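Local coordinates for DNA damage response protein Rtt109, putative (Neosartorya fumigata, PDB 5ZB9) that probably transfers the acetyl group of acetyl-CoA to lysine side chains of histones, histone H3 among them, as a fungal Rtt109 acetyltransferase, at residues Gly131-Val136 with Val322-Gly327; Ser69-Phe74 with Lys441-Thr446; Ile28-Ser33 with Cys52-Leu57; Lys15-Gly20 with Arg113-Ala118; Thr204-Val209 with Leu236-Leu241. All coordinates share one frame; numbering follows the deposited sequence.

Overall arrangement
Four of the five contacts, 1, 2, 3 and 5, reach one large mixed sheet, and contact 4 packs helix 111-127, which lies against that sheet. Contact 3 pairs strands 22-35 and 50-61; contact 2 sets helix 439-457 against the next strand, 71-82. Beyond strand 86-96 come contact 1, joining strands 133-140 and 317-324, and contact 5, on strand 202-208, the neighbour of 317-324. The centres of contacts 1 and 2 lie about 38 Å apart. Along the chain contact 3 nests inside contact 4, and contact 5 inside contact 1. Contact 4 meets contacts 2 and 3 through Ile115, and contact 5 meets contact 1 through Val322. Segment 113-118 includes Arg113, which binds CoA in another structure of this protein.

Contact 1 (Gly131-Val136 with Val322-Gly327); sequences GVRLMV and VINPPG
Arg133 runs out alongside Asn324, both side chains pointing the same way, and its chain can be followed atom by atom. Its CB leads to a CG anti to the backbone N (chi1 -175°), which lies 3.8 Å from Ile323 O. The next atom, CD, packs 3.8 Å from CG1 of Val322. A bend at chi3 then turns the chain, and NE donates to Asn324 OD1 at 2.7 Å; NE lies in the carbonyl plane of Asn324, while OD1 sits 20° out of the guanidinium plane. NH2 adds a weak bond to the same oxygen and also donates to Val332 O. Guanidinium and amide planes stand almost perpendicular, 87° apart. Asn324 ND2 has Glu183 and Gln243 as partners. All this sits at the end of an antiparallel pairing between strands 133-140 and 317-324, in the large sheet of the acetyltransferase fold. Leu134 and Ile323 form a hydrogen-bonded pair, with Ile323 N reaching Leu134 O at 2.8 Å and Leu134 N returning to Ile323 O at 3.2 Å. On the face these two share, Leu134 CD2 meets Ile323 CD1 at 4.1 Å, and Val124 of helix 111-127 packs on both. Where the strand ends, Pro325 CG rests 3.5 Å from Val132 O.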
# COMPACT_ATOMS: atom_id res chain seq x y z
N GLY A 131 -16.17 12.66 -3.87
CA GLY A 131 -15.82 13.74 -2.97
C GLY A 131 -14.86 13.40 -1.84
O GLY A 131 -14.48 14.28 -1.07
N VAL A 132 -14.47 12.13 -1.72
CA VAL A 132 -13.58 11.71 -0.64
C VAL A 132 -12.16 11.44 -1.12
O VAL A 132 -11.93 10.61 -2.01
CB VAL A 132 -14.11 10.44 0.05
CG1 VAL A 132 -13.12 9.96 1.11
CG2 VAL A 132 -15.48 10.71 0.66
N ARG A 133 -11.20 12.15 -0.53
CA ARG A 133 -9.78 11.95 -0.81
C ARG A 133 -9.37 10.48 -0.63
O ARG A 133 -9.79 9.82 0.33
CB ARG A 133 -8.94 12.86 0.09
CG ARG A 133 -7.45 12.82 -0.21
CD ARG A 133 -6.71 13.92 0.53
NE ARG A 133 -6.81 15.20 -0.16
CZ ARG A 133 -7.26 16.32 0.41
NH1 ARG A 133 -7.64 16.32 1.68
NH2 ARG A 133 -7.32 17.44 -0.30
N LEU A 134 -8.58 9.97 -1.58
CA LEU A 134 -8.07 8.60 -1.50
C LEU A 134 -6.54 8.58 -1.57
O LEU A 134 -5.92 9.29 -2.37
CB LEU A 134 -8.65 7.74 -2.62
CG LEU A 134 -8.28 6.25 -2.58
CD1 LEU A 134 -9.43 5.42 -3.08
CD2 LEU A 134 -7.02 5.94 -3.40
N MET A 135 -5.93 7.74 -0.74
CA MET A 135 -4.48 7.64 -0.67
C MET A 135 -3.98 6.21 -0.88
O MET A 135 -4.53 5.26 -0.33
CB MET A 135 -3.99 8.15 0.69
CG MET A 135 -2.52 7.95 0.92
SD MET A 135 -1.92 8.80 2.39
CE MET A 135 -2.49 7.70 3.68
N VAL A 136 -2.95 6.06 -1.71
CA VAL A 136 -2.22 4.80 -1.78
C VAL A 136 -0.90 4.99 -1.07
O VAL A 136 -0.19 5.96 -1.31
CB VAL A 136 -1.97 4.35 -3.23
CG1 VAL A 136 -1.20 3.03 -3.25
CG2 VAL A 136 -3.29 4.19 -3.96
N VAL A 322 -1.45 10.62 -3.38
CA VAL A 322 -2.68 11.27 -2.93
C VAL A 322 -3.55 11.69 -4.12
O VAL A 322 -3.14 12.51 -4.96
CB VAL A 322 -2.40 12.50 -2.05
CG1 VAL A 322 -3.70 13.14 -1.58
CG2 VAL A 322 -1.53 12.11 -0.86
N ILE A 323 -4.75 11.11 -4.17
CA ILE A 323 -5.68 11.32 -5.27
C ILE A 323 -6.86 12.20 -4.84
O ILE A 323 -7.59 11.87 -3.91
CB ILE A 323 -6.22 9.98 -5.80
CG1 ILE A 323 -5.08 9.15 -6.41
CG2 ILE A 323 -7.35 10.21 -6.81
CD1 ILE A 323 -5.44 7.72 -6.71
N ASN A 324 -7.03 13.32 -5.53
CA ASN A 324 -8.15 14.22 -5.23
C ASN A 324 -9.20 14.11 -6.31
O ASN A 324 -8.98 14.52 -7.45
CB ASN A 324 -7.67 15.66 -5.08
CG ASN A 324 -6.73 15.83 -3.90
OD1 ASN A 324 -7.15 15.73 -2.75
ND2 ASN A 324 -5.45 16.08 -4.17
N PRO A 325 -10.36 13.53 -5.95
CA PRO A 325 -11.46 13.26 -6.88
C PRO A 325 -12.13 14.57 -7.33
O PRO A 325 -11.88 15.61 -6.72
CB PRO A 325 -12.40 12.40 -6.05
CG PRO A 325 -12.23 12.93 -4.68
CD PRO A 325 -10.75 13.22 -4.57
N PRO A 326 -12.96 14.51 -8.39
CA PRO A 326 -13.61 15.74 -8.86
C PRO A 326 -14.41 16.43 -7.76
O PRO A 326 -15.17 15.78 -7.04
CB PRO A 326 -14.53 15.24 -9.99
CG PRO A 326 -13.88 13.98 -10.47
CD PRO A 326 -13.31 13.35 -9.24
N GLY A 327 -14.22 17.73 -7.62
CA GLY A 327 -14.88 18.49 -6.57
C GLY A 327 -13.93 18.67 -5.40
O GLY A 327 -14.34 19.04 -4.30

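Contact 2 (Ser69-Phe74 with Lys441-Thr446); sequences SEVIIF and KAIAST
Thr446 turns its hydroxyl to the edge of the strand, where OG1, set anti to its own carbonyl carbon (chi1 -65°), accepts the backbone N-H of Ile72 at 2.9 Å in a fairly straight bond, 163° at the hydrogen. The same OG1 donates back along its own helix to Ala442 O, 3.0 Å away, arriving above that carbonyl's plane, while Thr446 N reaches the oxygen from the opposite face. One hydroxyl thus carries a hydrogen bond from the strand into the helix backbone. Thr446 CG2 lies 3.7 Å from Glu70 CB. Beside this polar pair are apolar contacts: Val71 CG2 touches Ala442 CB at 3.8 Å, and Ile443 CG1 comes within 3.9 Å of Val71 CB. The CA of Ile443 also makes a C-H···O contact to Glu70 O. A water accepts from Glu70 N and donates to Ile443 O, bridging the two backbones. Farther out, the Glu70 carboxylate forms salt bridges to Arg26 and Arg465, tying this end of the strand to both residues. The Ile72 side chain is about 8 Å from that of Ser96, which binds CoA in another structure of this protein. With the two axes at 93° and 6.9 Å apart at their closest, segments 441-446 and 71-74 form a helix packed crosswise on a strand of the large sheet.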
# COMPACT_ATOMS: atom_id res chain seq x y z
N SER A 69 -1.06 -28.96 -11.83
CA SER A 69 0.15 -28.37 -11.28
C SER A 69 0.17 -26.84 -11.39
O SER A 69 0.28 -26.28 -12.48
CB SER A 69 1.38 -28.95 -11.99
OG SER A 69 1.33 -28.70 -13.39
N GLU A 70 0.05 -26.18 -10.24
CA GLU A 70 0.26 -24.75 -10.15
C GLU A 70 1.43 -24.46 -9.23
O GLU A 70 1.67 -25.21 -8.27
CB GLU A 70 -0.99 -24.04 -9.62
CG GLU A 70 -2.16 -23.97 -10.58
CD GLU A 70 -3.34 -23.23 -9.97
OE1 GLU A 70 -3.12 -22.29 -9.18
OE2 GLU A 70 -4.50 -23.61 -10.28
N VAL A 71 2.17 -23.39 -9.49
CA VAL A 71 3.07 -22.87 -8.47
C VAL A 71 2.88 -21.37 -8.30
O VAL A 71 2.90 -20.60 -9.26
CB VAL A 71 4.56 -23.21 -8.76
CG1 VAL A 71 5.04 -22.57 -10.05
CG2 VAL A 71 5.42 -22.80 -7.58
N ILE A 72 2.68 -20.95 -7.05
CA ILE A 72 2.56 -19.54 -6.73
C ILE A 72 3.85 -18.80 -7.05
O ILE A 72 4.93 -19.23 -6.67
CB ILE A 72 2.20 -19.35 -5.24
CG1 ILE A 72 0.76 -19.76 -4.98
CG2 ILE A 72 2.42 -17.91 -4.82
CD1 ILE A 72 0.39 -19.75 -3.52
N ILE A 73 3.73 -17.68 -7.76
CA ILE A 73 4.91 -16.88 -8.08
C ILE A 73 4.95 -15.54 -7.35
O ILE A 73 6.00 -14.90 -7.27
CB ILE A 73 5.01 -16.61 -9.58
CG1 ILE A 73 3.79 -15.82 -10.06
CG2 ILE A 73 5.16 -17.91 -10.34
CD1 ILE A 73 4.00 -15.13 -11.38
N PHE A 74 3.81 -15.11 -6.81
CA PHE A 74 3.73 -13.78 -6.24
C PHE A 74 2.56 -13.66 -5.29
O PHE A 74 1.50 -14.22 -5.52
CB PHE A 74 3.61 -12.74 -7.36
CG PHE A 74 3.72 -11.32 -6.88
CD1 PHE A 74 4.93 -10.83 -6.37
CD2 PHE A 74 2.64 -10.45 -6.95
CE1 PHE A 74 5.05 -9.51 -5.93
CE2 PHE A 74 2.75 -9.14 -6.52
CZ PHE A 74 3.96 -8.67 -6.01
N LYS A 441 8.36 -28.86 -3.68
CA LYS A 441 7.72 -28.49 -2.42
C LYS A 441 6.78 -27.29 -2.60
O LYS A 441 5.72 -27.23 -1.98
CB LYS A 441 8.77 -28.19 -1.36
CG LYS A 441 9.72 -29.35 -1.10
CD LYS A 441 10.86 -28.97 -0.16
CE LYS A 441 10.80 -29.79 1.13
NZ LYS A 441 9.47 -29.66 1.80
N ALA A 442 7.17 -26.34 -3.45
CA ALA A 442 6.37 -25.15 -3.71
C ALA A 442 5.09 -25.51 -4.47
O ALA A 442 4.01 -24.99 -4.18
CB ALA A 442 7.18 -24.11 -4.47
N ILE A 443 5.23 -26.39 -5.46
CA ILE A 443 4.07 -26.88 -6.20
C ILE A 443 3.08 -27.57 -5.26
O ILE A 443 1.87 -27.43 -5.41
CB ILE A 443 4.49 -27.84 -7.32
CG1 ILE A 443 5.16 -27.05 -8.45
CG2 ILE A 443 3.30 -28.59 -7.86
CD1 ILE A 443 5.68 -27.92 -9.58
N ALA A 444 3.61 -28.30 -4.29
CA ALA A 444 2.77 -28.98 -3.31
C ALA A 444 2.11 -27.98 -2.37
O ALA A 444 0.94 -28.13 -2.00
CB ALA A 444 3.59 -30.00 -2.53
N SER A 445 2.88 -26.97 -1.97
CA SER A 445 2.36 -25.95 -1.07
C SER A 445 1.23 -25.17 -1.74
O SER A 445 0.23 -24.84 -1.10
CB SER A 445 3.48 -25.00 -0.65
OG SER A 445 4.45 -25.67 0.14
N THR A 446 1.39 -24.92 -3.04
CA THR A 446 0.39 -24.20 -3.83
C THR A 446 -0.94 -24.95 -3.89
O THR A 446 -1.99 -24.39 -3.55
CB THR A 446 0.90 -23.95 -5.26
OG1 THR A 446 2.02 -23.07 -5.22
CG2 THR A 446 -0.18 -23.32 -6.11
O HOH W 1 -0.17 -27.40 -7.86

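Contact 3 (Ile28-Ser33 with Cys52-Leu57); sequences ISSAPS and CENHFL
Ile28 and Phe56 belong to an antiparallel strand pairing in the large sheet, between strand 22-35 and strand 50-61, that is interrupted and resumes at Ser33 and Cys52. Ile28 and Phe56 exchange two backbone hydrogen bonds, and their side chains run side by side, Ile28 CG1 lying 4.1 Å from Phe56 CB. On the other face Ser29 CB sits 3.5 Å from His55 ND1, which is hydrogen-bonded to His27 NE2. Near the break a side chain stands in for the backbone: Ser30 N still donates to Asn54 O, but Asn54 N is met by Ser30 OG at 3.1 Å. That oxygen lies between the backbone N and the carbonyl carbon (chi1 62°), which turns it to the neighbouring strand. Past Pro32, whose CA makes a C-H···O contact to Cys52 O, Ser33 and Cys52 pair again, with Cys52 N 2.8 Å from Ser33 O. A water bridges the interruption, accepting from Ser29 OG and donating to Ser30 O and to Glu53 OE2, 2.9 Å away. Helix 421-432 packs on Ile28 and Phe56. The whole is an antiparallel pair whose register shifts by one residue across a short loop, within the sheet of the Rtt109 acetyltransferase fold.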
# COMPACT_ATOMS: atom_id res chain seq x y z
N ILE A 28 -8.55 -13.04 -2.33
CA ILE A 28 -9.45 -13.24 -1.22
C ILE A 28 -9.49 -11.96 -0.40
O ILE A 28 -8.51 -11.23 -0.34
CB ILE A 28 -9.06 -14.45 -0.34
CG1 ILE A 28 -7.71 -14.23 0.34
CG2 ILE A 28 -9.02 -15.74 -1.18
CD1 ILE A 28 -7.34 -15.36 1.26
N SER A 29 -10.63 -11.67 0.19
CA SER A 29 -10.77 -10.46 0.99
C SER A 29 -11.62 -10.71 2.22
O SER A 29 -12.23 -11.77 2.36
CB SER A 29 -11.37 -9.33 0.15
OG SER A 29 -12.74 -9.55 -0.12
N SER A 30 -11.64 -9.74 3.12
CA SER A 30 -12.51 -9.80 4.29
C SER A 30 -13.44 -8.60 4.27
O SER A 30 -13.14 -7.59 3.64
CB SER A 30 -11.68 -9.85 5.58
OG SER A 30 -10.90 -8.68 5.72
N ALA A 31 -14.57 -8.70 4.94
CA ALA A 31 -15.52 -7.59 4.92
C ALA A 31 -14.98 -6.50 5.82
O ALA A 31 -14.23 -6.80 6.75
CB ALA A 31 -16.90 -8.04 5.37
N PRO A 32 -15.33 -5.24 5.53
CA PRO A 32 -14.86 -4.14 6.38
C PRO A 32 -15.25 -4.36 7.83
O PRO A 32 -16.41 -4.67 8.11
CB PRO A 32 -15.58 -2.91 5.80
CG PRO A 32 -15.96 -3.30 4.41
CD PRO A 32 -16.18 -4.78 4.42
N SER A 33 -14.29 -4.23 8.73
CA SER A 33 -14.58 -4.35 10.15
C SER A 33 -13.85 -3.24 10.88
O SER A 33 -12.85 -2.73 10.39
CB SER A 33 -14.17 -5.73 10.67
OG SER A 33 -12.80 -5.97 10.45
N CYS A 52 -11.45 -1.35 8.42
CA CYS A 52 -10.42 -1.90 7.56
C CYS A 52 -10.92 -3.12 6.80
O CYS A 52 -11.70 -3.91 7.31
CB CYS A 52 -9.17 -2.27 8.36
SG CYS A 52 -7.78 -2.76 7.31
N GLU A 53 -10.44 -3.25 5.57
CA GLU A 53 -10.80 -4.36 4.69
C GLU A 53 -9.51 -5.00 4.19
O GLU A 53 -8.68 -4.32 3.59
CB GLU A 53 -11.67 -3.85 3.53
CG GLU A 53 -12.02 -4.87 2.44
CD GLU A 53 -12.84 -4.25 1.30
OE1 GLU A 53 -13.19 -3.05 1.39
OE2 GLU A 53 -13.15 -4.95 0.30
N ASN A 54 -9.32 -6.29 4.45
CA ASN A 54 -8.13 -6.99 3.97
C ASN A 54 -8.29 -7.52 2.56
O ASN A 54 -9.35 -8.02 2.20
CB ASN A 54 -7.77 -8.16 4.88
CG ASN A 54 -7.50 -7.74 6.31
OD1 ASN A 54 -7.17 -6.59 6.59
ND2 ASN A 54 -7.64 -8.69 7.23
N HIS A 55 -7.23 -7.41 1.76
CA HIS A 55 -7.19 -7.99 0.43
C HIS A 55 -5.89 -8.74 0.22
O HIS A 55 -4.82 -8.23 0.55
CB HIS A 55 -7.32 -6.93 -0.65
CG HIS A 55 -8.65 -6.26 -0.68
ND1 HIS A 55 -9.69 -6.71 -1.45
CD2 HIS A 55 -9.10 -5.15 -0.05
CE1 HIS A 55 -10.74 -5.92 -1.29
NE2 HIS A 55 -10.40 -4.96 -0.44
N PHE A 56 -5.98 -9.93 -0.34
CA PHE A 56 -4.78 -10.68 -0.68
C PHE A 56 -4.90 -11.31 -2.06
O PHE A 56 -5.88 -11.97 -2.37
CB PHE A 56 -4.50 -11.76 0.36
CG PHE A 56 -3.30 -12.58 0.05
CD1 PHE A 56 -2.03 -12.06 0.22
CD2 PHE A 56 -3.43 -13.87 -0.43
CE1 PHE A 56 -0.91 -12.81 -0.08
CE2 PHE A 56 -2.32 -14.63 -0.73
CZ PHE A 56 -1.06 -14.10 -0.56
N LEU A 57 -3.89 -11.09 -2.89
CA LEU A 57 -3.86 -11.66 -4.21
C LEU A 57 -2.69 -12.61 -4.34
O LEU A 57 -1.54 -12.20 -4.17
CB LEU A 57 -3.76 -10.56 -5.28
CG LEU A 57 -3.46 -11.04 -6.71
CD1 LEU A 57 -4.63 -11.85 -7.28
CD2 LEU A 57 -3.13 -9.86 -7.63
O HOH W 2 -14.21 -7.59 0.95

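Contact 4 (Lys15-Gly20 with Arg113-Ala118); sequences KVLPTG and RLISNA
Val16, at the weakly bonded end of helix 9-16, and Leu114, in helix 111-127, bring their CA atoms to 6.9 Å, the closest CA pair of the two segments; beyond Val16 the chain continues as a loop through Pro18. No hydrogen bond crosses, and the contact is mainly one of apolar side chains. Leu114 does much of the work. Its CD1 rests 3.8 Å from the carbonyl oxygen of Val16 and 4.2 Å from CD of Pro18, with Pro18 and Leu114 meeting tip to tip. Leu114 CB makes looser contacts with Val16 CG2 and Leu17 CD2. One turn farther along the helix, Ala118 offers its CB to Val16 CG2 at 4.2 Å. Leu17 CD2 also approaches Ile115 CG1, at 4.5 Å, so Leu17 lies near two consecutive residues of the helix. Arg113, in the same helix, binds CoA in another structure of this protein. Loop residue Val109 packs on Pro18 and Leu114, and Leu111 touches both Leu17 and Pro18. Helix 162-177 meets helix 111-127 through Arg113, Ser116 and Asn117, while Phe74 of strand 71-82 packs on Ile115 and Ser116.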
# COMPACT_ATOMS: atom_id res chain seq x y z
N LYS A 15 -5.64 -7.35 -19.68
CA LYS A 15 -5.36 -6.25 -20.60
C LYS A 15 -3.92 -5.72 -20.50
O LYS A 15 -3.41 -5.16 -21.47
CB LYS A 15 -6.33 -5.10 -20.35
CG LYS A 15 -7.77 -5.38 -20.70
CD LYS A 15 -8.53 -4.06 -20.71
CE LYS A 15 -10.03 -4.26 -20.74
NZ LYS A 15 -10.55 -4.63 -19.40
N VAL A 16 -3.27 -5.88 -19.35
CA VAL A 16 -1.92 -5.33 -19.19
C VAL A 16 -0.83 -6.39 -19.38
O VAL A 16 0.31 -6.05 -19.69
CB VAL A 16 -1.72 -4.64 -17.82
CG1 VAL A 16 -2.83 -3.63 -17.57
CG2 VAL A 16 -1.66 -5.65 -16.68
N LEU A 17 -1.18 -7.66 -19.19
CA LEU A 17 -0.18 -8.72 -19.34
C LEU A 17 0.12 -8.97 -20.81
O LEU A 17 -0.77 -8.87 -21.65
CB LEU A 17 -0.65 -10.02 -18.66
CG LEU A 17 -0.70 -10.01 -17.13
CD1 LEU A 17 -1.26 -11.31 -16.60
CD2 LEU A 17 0.68 -9.74 -16.55
N PRO A 18 1.38 -9.27 -21.13
CA PRO A 18 1.74 -9.56 -22.52
C PRO A 18 0.95 -10.73 -23.10
O PRO A 18 0.66 -11.70 -22.39
CB PRO A 18 3.23 -9.91 -22.43
CG PRO A 18 3.70 -9.21 -21.20
CD PRO A 18 2.56 -9.23 -20.24
N THR A 19 0.59 -10.62 -24.37
CA THR A 19 -0.10 -11.66 -25.11
C THR A 19 0.52 -13.04 -24.89
O THR A 19 1.72 -13.21 -25.07
CB THR A 19 -0.11 -11.35 -26.61
OG1 THR A 19 -1.01 -10.26 -26.86
CG2 THR A 19 -0.55 -12.57 -27.41
N GLY A 20 -0.30 -13.99 -24.47
CA GLY A 20 0.17 -15.35 -24.29
C GLY A 20 0.69 -15.66 -22.91
O GLY A 20 0.97 -16.81 -22.59
N ARG A 113 5.78 -6.28 -11.49
CA ARG A 113 5.44 -4.85 -11.48
C ARG A 113 4.06 -4.65 -12.09
O ARG A 113 3.24 -3.92 -11.54
CB ARG A 113 6.48 -4.01 -12.23
CG ARG A 113 6.13 -2.52 -12.28
CD ARG A 113 7.23 -1.66 -12.94
NE ARG A 113 7.55 -2.08 -14.31
CZ ARG A 113 6.74 -1.91 -15.36
NH1 ARG A 113 5.55 -1.34 -15.22
NH2 ARG A 113 7.13 -2.33 -16.56
N LEU A 114 3.80 -5.31 -13.21
CA LEU A 114 2.52 -5.18 -13.90
C LEU A 114 1.35 -5.66 -13.04
O LEU A 114 0.30 -5.01 -12.97
CB LEU A 114 2.55 -5.97 -15.22
CG LEU A 114 3.39 -5.31 -16.31
CD1 LEU A 114 3.40 -6.17 -17.56
CD2 LEU A 114 2.87 -3.92 -16.61
N ILE A 115 1.55 -6.79 -12.36
CA ILE A 115 0.54 -7.33 -11.48
C ILE A 115 0.24 -6.38 -10.32
O ILE A 115 -0.93 -6.07 -10.07
CB ILE A 115 0.97 -8.71 -10.93
CG1 ILE A 115 1.04 -9.73 -12.07
CG2 ILE A 115 0.01 -9.19 -9.86
CD1 ILE A 115 1.61 -11.05 -11.66
N SER A 116 1.28 -5.92 -9.63
CA SER A 116 1.12 -5.01 -8.49
C SER A 116 0.39 -3.72 -8.88
O SER A 116 -0.46 -3.24 -8.14
CB SER A 116 2.50 -4.65 -7.91
OG SER A 116 3.24 -5.82 -7.59
N ASN A 117 0.77 -3.17 -10.03
CA ASN A 117 0.14 -2.00 -10.63
C ASN A 117 -1.36 -2.25 -10.88
O ASN A 117 -2.21 -1.45 -10.48
CB ASN A 117 0.88 -1.68 -11.95
CG ASN A 117 0.43 -0.39 -12.62
OD1 ASN A 117 -0.70 0.06 -12.46
ND2 ASN A 117 1.33 0.19 -13.39
N ALA A 118 -1.66 -3.37 -11.52
CA ALA A 118 -3.04 -3.72 -11.86
C ALA A 118 -3.90 -3.93 -10.63
O ALA A 118 -5.03 -3.46 -10.58
CB ALA A 118 -3.06 -4.96 -12.74

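Contact 5 (Thr204-Val209 with Leu236-Leu241); sequences TAFLIV and LNSYPL
Leu207 O takes a hydrogen bond from ND2 of Asn237 at 2.8 Å, 159° at the hydrogen, with the oxygen lying only 5° out of the amide plane; Asn237 CA adds a C-H···O contact to the same oxygen. Asn237 has CG anti to its backbone N, and a water accepts from both Asn237 ND2 and Val209 N. The amide thus carries on the strand pairing after the backbone of 236-241 has turned off in an inverse gamma turn centred on Asn237. Before that turn the pairing is parallel: Leu236 N donates to Ala205 O and Leu207 N to Leu236 O, each at 2.9 Å.

Phe206 carries the apolar side. Pro240 CB lies over the centre of its ring, 3.6 Å from the centroid and 8° off the normal, a CH-pi contact, while the two side chains slide past each other in opposite directions. Leu236 CD1 comes within 3.7 Å of Phe206 CE2, and Ser238 OG lies at the ring's edge, in its plane, near CD2. Thr204 CG2 also touches Leu236 CD1, the two side chains crossing at a slant, and Ile208 CD1 packs 3.7 Å from Tyr239 CB. Trp320 and Val322 of the neighbouring strand 317-324 touch both Phe206 and Pro240. Pro240 itself occupies the N-cap position before helix 241-244. Chemically, a short parallel backbone pairing, an asparagine that prolongs it by side chain and water, and a proline seated on an aromatic face together hold an irregular segment against the edge of strand 202-208.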
# COMPACT_ATOMS: atom_id res chain seq x y z
N THR A 204 -0.97 13.61 -6.98
CA THR A 204 0.47 13.83 -6.86
C THR A 204 1.06 12.69 -6.03
O THR A 204 0.39 12.14 -5.14
CB THR A 204 0.79 15.21 -6.19
OG1 THR A 204 0.15 16.26 -6.92
CG2 THR A 204 2.31 15.48 -6.15
N ALA A 205 2.30 12.31 -6.32
CA ALA A 205 3.00 11.28 -5.55
C ALA A 205 4.04 11.92 -4.65
O ALA A 205 4.79 12.81 -5.08
CB ALA A 205 3.64 10.26 -6.48
N PHE A 206 4.09 11.47 -3.40
CA PHE A 206 5.02 12.02 -2.40
C PHE A 206 5.96 10.93 -1.90
O PHE A 206 5.53 9.82 -1.58
CB PHE A 206 4.26 12.64 -1.22
CG PHE A 206 3.34 13.77 -1.61
CD1 PHE A 206 2.05 13.51 -2.08
CD2 PHE A 206 3.75 15.09 -1.50
CE1 PHE A 206 1.21 14.55 -2.43
CE2 PHE A 206 2.91 16.14 -1.86
CZ PHE A 206 1.64 15.87 -2.32
N LEU A 207 7.25 11.25 -1.84
CA LEU A 207 8.25 10.29 -1.41
C LEU A 207 9.20 10.90 -0.41
O LEU A 207 9.71 12.00 -0.61
CB LEU A 207 9.04 9.76 -2.61
CG LEU A 207 10.19 8.82 -2.23
CD1 LEU A 207 9.65 7.50 -1.69
CD2 LEU A 207 11.18 8.60 -3.38
N ILE A 208 9.44 10.18 0.68
CA ILE A 208 10.46 10.57 1.65
C ILE A 208 11.38 9.39 1.96
O ILE A 208 10.92 8.30 2.29
CB ILE A 208 9.83 11.09 2.95
CG1 ILE A 208 9.32 12.51 2.77
CG2 ILE A 208 10.85 11.07 4.09
CD1 ILE A 208 8.83 13.13 4.07
N VAL A 209 12.68 9.62 1.83
CA VAL A 209 13.67 8.64 2.20
C VAL A 209 14.61 9.26 3.22
O VAL A 209 15.58 9.90 2.85
CB VAL A 209 14.48 8.16 0.98
CG1 VAL A 209 15.40 7.01 1.36
CG2 VAL A 209 13.54 7.76 -0.14
N LEU A 236 7.01 14.62 -5.58
CA LEU A 236 7.51 15.61 -4.64
C LEU A 236 8.22 14.92 -3.50
O LEU A 236 7.75 13.89 -3.00
CB LEU A 236 6.37 16.47 -4.09
CG LEU A 236 5.76 17.49 -5.04
CD1 LEU A 236 4.59 18.18 -4.39
CD2 LEU A 236 6.81 18.49 -5.44
N ASN A 237 9.34 15.49 -3.08
CA ASN A 237 10.07 14.98 -1.92
C ASN A 237 9.56 15.63 -0.64
O ASN A 237 10.23 16.47 -0.05
CB ASN A 237 11.58 15.23 -2.09
CG ASN A 237 12.39 14.76 -0.89
OD1 ASN A 237 13.45 15.32 -0.59
ND2 ASN A 237 11.91 13.73 -0.19
N SER A 238 8.36 15.24 -0.20
CA SER A 238 7.84 15.73 1.07
C SER A 238 6.69 14.87 1.58
O SER A 238 6.28 13.91 0.93
CB SER A 238 7.39 17.19 0.94
OG SER A 238 6.52 17.35 -0.17
N TYR A 239 6.18 15.23 2.75
CA TYR A 239 5.04 14.56 3.35
C TYR A 239 3.79 15.44 3.21
O TYR A 239 3.79 16.58 3.67
CB TYR A 239 5.33 14.24 4.81
CG TYR A 239 4.17 13.64 5.57
CD1 TYR A 239 3.66 12.39 5.25
CD2 TYR A 239 3.60 14.31 6.65
CE1 TYR A 239 2.62 11.84 5.95
CE2 TYR A 239 2.55 13.77 7.36
CZ TYR A 239 2.06 12.54 7.01
OH TYR A 239 1.02 11.99 7.71
N PRO A 240 2.73 14.91 2.59
CA PRO A 240 1.53 15.69 2.25
C PRO A 240 0.66 15.97 3.48
O PRO A 240 -0.51 15.59 3.48
CB PRO A 240 0.80 14.78 1.26
CG PRO A 240 1.14 13.40 1.75
CD PRO A 240 2.58 13.49 2.21
N LEU A 241 1.25 16.62 4.48
CA LEU A 241 0.61 16.86 5.78
C LEU A 241 -0.79 17.48 5.71
O LEU A 241 -1.72 17.00 6.35
CB LEU A 241 1.51 17.76 6.62
CG LEU A 241 0.91 18.27 7.93
CD1 LEU A 241 0.62 17.11 8.89
CD2 LEU A 241 1.85 19.27 8.55
O HOH W 3 13.91 12.06 1.34